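Local coordinates for flavin-containing monooxygenase (PDB 6WPU), which probably uses its bound flavin-adenine dinucleotide to add an oxygen atom to the sulfur of S-allyl-L-cysteine in garlic, at residues P65-D70 / S204-I209. Residues are numbered along the deposited sequence; the frame is centred on the assembly and turned at random.
Sequences PDTEPD and SHNYRI
Arg208 binds the Asp66 carbonyl and packs on the Thr67 methyl. Its CB starts toward the 65-70 loop; Arg208 CG lies 3.6 Å from Thr67 CG2, and a bend at the next bond (chi2 -60°) brings the guanidinium back beneath the same methyl, which lies over one face near the rim. NE makes a weak bond to Asp66 O and a further one to Thr64 O. Arg208 NH2 approaches Asp66 O (3.0 Å) in the carbonyl plane, although that oxygen lies somewhat out of the guanidinium plane, while Arg208 NH1 turns home to His205 O (2.8 Å) and Tyr207 O (2.9 Å). Arginine suits a place where backbone carbonyls converge, and an alanine here would probably leave those of Thr64, Asp66, His205 and Tyr207 without this shared donor and the Thr67 methyl without its guanidinium. Asparagine offers a carbonyl oxygen to a backbone N-H: Asn206 OD1 accepts Glu68 N (2.9 Å), nearly straight at 165° but from above the amide plane. Histidine uses both ring nitrogens, ND1 with Ser84 and, within the ring plane, His205 NE2 to Glu68 OE2 (3.1 Å), above the carboxylate plane. Buried Glu68 is suited by Arg78, Ser73 and Val81 N around its carboxylate. The contact joins the loop between strand 47-52 and helix 95-98 to the turn leaving strand 200-203, with the His205 side chain about 7 Å from bound FAD and Tyr207 packing on helix 225-234 and strand 289-292.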
# COMPACT_ATOMS: atom_id res chain seq x y z
N PRO A 65 -16.34 3.94 -8.18
CA PRO A 65 -16.97 5.15 -7.66
C PRO A 65 -17.69 4.91 -6.34
O PRO A 65 -18.11 5.88 -5.71
CB PRO A 65 -17.97 5.55 -8.76
CG PRO A 65 -17.79 4.56 -9.87
CD PRO A 65 -17.08 3.37 -9.31
N ASP A 66 -17.87 3.65 -5.94
CA ASP A 66 -18.45 3.34 -4.64
C ASP A 66 -17.63 4.00 -3.54
O ASP A 66 -16.40 4.05 -3.62
CB ASP A 66 -18.46 1.82 -4.37
CG ASP A 66 -19.35 1.04 -5.32
OD1 ASP A 66 -20.06 1.64 -6.15
OD2 ASP A 66 -19.33 -0.21 -5.23
N THR A 67 -18.33 4.48 -2.51
CA THR A 67 -17.69 4.97 -1.30
C THR A 67 -18.47 4.45 -0.10
O THR A 67 -19.61 3.99 -0.22
CB THR A 67 -17.64 6.50 -1.23
OG1 THR A 67 -18.98 7.01 -1.26
CG2 THR A 67 -16.87 7.07 -2.39
N GLU A 68 -17.85 4.54 1.06
CA GLU A 68 -18.51 4.00 2.24
C GLU A 68 -19.59 4.96 2.73
O GLU A 68 -19.46 6.18 2.59
CB GLU A 68 -17.48 3.71 3.33
CG GLU A 68 -16.54 2.58 2.86
CD GLU A 68 -15.44 2.19 3.86
OE1 GLU A 68 -15.42 2.73 5.00
OE2 GLU A 68 -14.60 1.33 3.48
N PRO A 69 -20.70 4.44 3.26
CA PRO A 69 -21.80 5.32 3.69
C PRO A 69 -21.39 6.31 4.77
O PRO A 69 -21.96 7.40 4.85
CB PRO A 69 -22.87 4.34 4.19
CG PRO A 69 -22.50 3.02 3.61
CD PRO A 69 -21.02 3.01 3.43
N ASP A 70 -20.41 5.97 5.61
CA ASP A 70 -19.86 6.90 6.59
C ASP A 70 -18.68 7.62 5.93
O ASP A 70 -17.65 6.98 5.68
CB ASP A 70 -19.41 6.15 7.85
CG ASP A 70 -18.70 7.05 8.87
OD1 ASP A 70 -18.63 8.28 8.67
OD2 ASP A 70 -18.22 6.51 9.88
N SER A 204 -9.95 10.70 3.04
CA SER A 204 -9.64 10.57 1.62
C SER A 204 -9.92 9.18 1.08
O SER A 204 -10.00 9.01 -0.14
CB SER A 204 -8.16 10.89 1.37
OG SER A 204 -7.33 9.97 2.06
N HIS A 205 -10.07 8.18 1.96
CA HIS A 205 -10.48 6.86 1.51
C HIS A 205 -11.76 6.93 0.68
O HIS A 205 -11.97 6.11 -0.21
CB HIS A 205 -10.70 5.93 2.70
CG HIS A 205 -11.17 4.56 2.33
ND1 HIS A 205 -10.39 3.68 1.61
CD2 HIS A 205 -12.32 3.91 2.61
CE1 HIS A 205 -11.06 2.55 1.44
NE2 HIS A 205 -12.23 2.65 2.05
N ASN A 206 -12.59 7.93 0.92
CA ASN A 206 -13.84 8.08 0.19
C ASN A 206 -13.77 9.17 -0.88
O ASN A 206 -14.80 9.53 -1.45
CB ASN A 206 -14.98 8.35 1.18
CG ASN A 206 -15.20 7.18 2.12
OD1 ASN A 206 -15.40 6.05 1.67
ND2 ASN A 206 -15.13 7.43 3.42
N TYR A 207 -12.57 9.67 -1.19
CA TYR A 207 -12.47 10.70 -2.22
C TYR A 207 -12.43 10.04 -3.59
O TYR A 207 -11.64 9.12 -3.82
CB TYR A 207 -11.23 11.59 -2.03
CG TYR A 207 -11.14 12.56 -3.19
CD1 TYR A 207 -12.07 13.62 -3.31
CD2 TYR A 207 -10.22 12.38 -4.21
CE1 TYR A 207 -12.03 14.48 -4.39
CE2 TYR A 207 -10.18 13.25 -5.31
CZ TYR A 207 -11.09 14.29 -5.39
OH TYR A 207 -11.07 15.14 -6.46
N ARG A 208 -13.27 10.53 -4.51
CA ARG A 208 -13.31 9.95 -5.85
C ARG A 208 -13.15 11.00 -6.95
O ARG A 208 -12.35 10.80 -7.88
CB ARG A 208 -14.63 9.21 -6.08
CG ARG A 208 -14.77 7.96 -5.19
CD ARG A 208 -13.66 6.94 -5.45
NE ARG A 208 -13.89 5.77 -4.61
CZ ARG A 208 -13.30 5.57 -3.43
NH1 ARG A 208 -12.41 6.45 -2.96
NH2 ARG A 208 -13.61 4.48 -2.74
N ILE A 209 -13.91 12.09 -6.88
CA ILE A 209 -14.01 13.04 -7.98
C ILE A 209 -14.13 14.46 -7.43
O ILE A 209 -14.60 14.64 -6.30
CB ILE A 209 -15.19 12.71 -8.92
CG1 ILE A 209 -16.52 12.68 -8.15
CG2 ILE A 209 -14.92 11.40 -9.68
CD1 ILE A 209 -17.78 12.84 -9.05